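Local coordinates for Boca/mesd chaperone for ywtd beta-propeller-egf protein 1 (Caenorhabditis elegans, PDB 3OFG) that is the structured domain of a probable endoplasmic-reticulum chaperone for folding YWTD beta-propeller–EGF modules of LDL-receptor-type proteins, at residues Q51-D56 with I61-N66. Sequence-based numbering, arbitrary orientation. Where two conformers were deposited one is given.
Sequences QVFVID and IFMFKN
In one of its two conformers, selenomethionine Met63 leans its selenium obliquely on the ring of Phe53, diagonally across on the neighbouring strand: SE lies 5.0 Å from the centroid of the Phe53 ring, 61° off the ring normal. This Met-aromatic contact suits a long, flexible, polarisable side chain. Beyond Phe53, Ile55 meets Ile61 at about a right angle. In Ile55 the first torsion (58°) sets CG1 between backbone N and carbonyl carbon, and from there CD1 reaches Ile61 CG1 at 3.8 Å; branching lets Ile55 CG2 also touch Ile61 CD1, at 3.8 Å. On the same face the flat Phe53 ring meets Phe14 of the second subunit, and the Gln51 amide, able to accept and donate, hydrogen-bonds through OE1 and NE2 to Ser92 N and Gly90 O of that subunit.

These strands form the beta hairpin at one edge of the chain's antiparallel sheet, ordered 50-56, 59-64, 12-17, 83-89. Four backbone bonds hold it, two in each of the pairs Gln51–Met63 and Phe53–Ile61; Ile61 N reaches Phe53 O at 2.8 Å, nearly straight at 172°. Near the turn, Ile55 and Asp56 both face Arg59, a classic beta bulge. Between the bonded pairs, Val52 and Phe62 project side by side from the opposite face, Val52 CG2 3.7 Å from Phe62 CE1. Beta-branched Val52 fits an extended strand and packs against helix 29-45, while the broad Phe62 ring reaches Leu77.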
# COMPACT_ATOMS: atom_id res chain seq x y z
N GLN A 51 1.46 -3.83 9.83
CA GLN A 51 0.03 -3.75 9.51
C GLN A 51 -0.18 -4.36 8.13
O GLN A 51 0.61 -4.10 7.22
CB GLN A 51 -0.41 -2.27 9.54
CG GLN A 51 -1.88 -2.04 9.26
CD GLN A 51 -2.31 -0.61 9.53
OE1 GLN A 51 -1.49 0.26 9.70
NE2 GLN A 51 -3.61 -0.39 9.58
N VAL A 52 -1.21 -5.17 7.96
CA VAL A 52 -1.50 -5.83 6.70
C VAL A 52 -2.68 -5.21 5.99
O VAL A 52 -3.72 -4.95 6.60
CB VAL A 52 -1.87 -7.31 6.93
CG1 VAL A 52 -2.15 -8.03 5.62
CG2 VAL A 52 -0.76 -8.03 7.69
N PHE A 53 -2.53 -4.99 4.69
CA PHE A 53 -3.63 -4.59 3.83
C PHE A 53 -3.67 -5.57 2.67
O PHE A 53 -2.73 -5.64 1.89
CB PHE A 53 -3.43 -3.16 3.29
CG PHE A 53 -3.27 -2.11 4.36
CD1 PHE A 53 -4.38 -1.45 4.86
CD2 PHE A 53 -2.04 -1.80 4.85
CE1 PHE A 53 -4.22 -0.48 5.86
CE2 PHE A 53 -1.89 -0.84 5.83
CZ PHE A 53 -2.98 -0.19 6.32
N VAL A 54 -4.76 -6.32 2.51
CA VAL A 54 -4.93 -7.22 1.38
C VAL A 54 -5.48 -6.38 0.24
O VAL A 54 -6.61 -5.91 0.29
CB VAL A 54 -5.84 -8.41 1.76
CG1 VAL A 54 -6.06 -9.32 0.55
CG2 VAL A 54 -5.20 -9.17 2.93
N ILE A 55 -4.65 -6.13 -0.76
CA ILE A 55 -4.99 -5.19 -1.83
C ILE A 55 -5.41 -5.87 -3.12
O ILE A 55 -5.93 -5.22 -4.02
CB ILE A 55 -3.82 -4.22 -2.11
CG1 ILE A 55 -2.54 -4.97 -2.51
CG2 ILE A 55 -3.59 -3.32 -0.90
CD1 ILE A 55 -1.49 -4.06 -3.15
N ASP A 56 -5.18 -7.17 -3.25
CA ASP A 56 -5.68 -7.98 -4.36
C ASP A 56 -6.01 -9.34 -3.78
O ASP A 56 -5.63 -9.66 -2.65
CB ASP A 56 -4.63 -8.16 -5.45
CG ASP A 56 -4.32 -6.90 -6.18
OD1 ASP A 56 -5.16 -6.46 -7.01
OD2 ASP A 56 -3.24 -6.35 -5.94
N ILE A 61 -0.02 -5.93 1.22
CA ILE A 61 1.01 -5.02 1.67
C ILE A 61 1.24 -5.27 3.15
O ILE A 61 0.28 -5.36 3.92
CB ILE A 61 0.59 -3.54 1.48
CG1 ILE A 61 0.42 -3.25 0.01
CG2 ILE A 61 1.60 -2.57 2.15
CD1 ILE A 61 -0.16 -1.84 -0.24
N PHE A 62 2.49 -5.36 3.55
CA PHE A 62 2.91 -5.33 4.95
C PHE A 62 3.60 -3.98 5.17
O PHE A 62 4.64 -3.71 4.54
CB PHE A 62 3.92 -6.44 5.27
CG PHE A 62 3.32 -7.82 5.39
CD1 PHE A 62 2.02 -8.11 5.01
CD2 PHE A 62 4.09 -8.83 5.91
CE1 PHE A 62 1.52 -9.40 5.14
CE2 PHE A 62 3.59 -10.12 6.05
CZ PHE A 62 2.32 -10.40 5.67
N MSE A 63 3.03 -3.12 6.01
CA MSE A 63 3.63 -1.85 6.37
C MSE A 63 4.32 -1.99 7.71
O MSE A 63 3.74 -2.49 8.66
CB MSE A 63 2.56 -0.76 6.49
CG MSE A 63 1.93 -0.33 5.17
SE MSE A 63 1.14 1.48 5.19
CE MSE A 63 2.37 2.39 6.41
N PHE A 64 5.58 -1.57 7.79
CA PHE A 64 6.36 -1.76 9.00
C PHE A 64 6.28 -0.60 9.95
O PHE A 64 6.27 0.56 9.54
CB PHE A 64 7.80 -2.05 8.60
CG PHE A 64 7.93 -3.29 7.81
CD1 PHE A 64 7.82 -4.52 8.44
CD2 PHE A 64 8.06 -3.23 6.44
CE1 PHE A 64 7.85 -5.69 7.70
CE2 PHE A 64 8.11 -4.38 5.70
CZ PHE A 64 8.00 -5.62 6.33
N LYS A 65 6.24 -0.92 11.23
CA LYS A 65 6.41 0.10 12.24
C LYS A 65 7.85 0.61 12.21
O LYS A 65 8.11 1.81 12.32
CB LYS A 65 6.05 -0.47 13.60
CG LYS A 65 6.28 0.50 14.75
CD LYS A 65 5.93 -0.14 16.09
N ASN A 66 8.79 -0.30 12.01
CA ASN A 66 10.21 0.02 11.92
C ASN A 66 10.75 -0.51 10.60
O ASN A 66 11.00 -1.71 10.47
CB ASN A 66 10.98 -0.62 13.08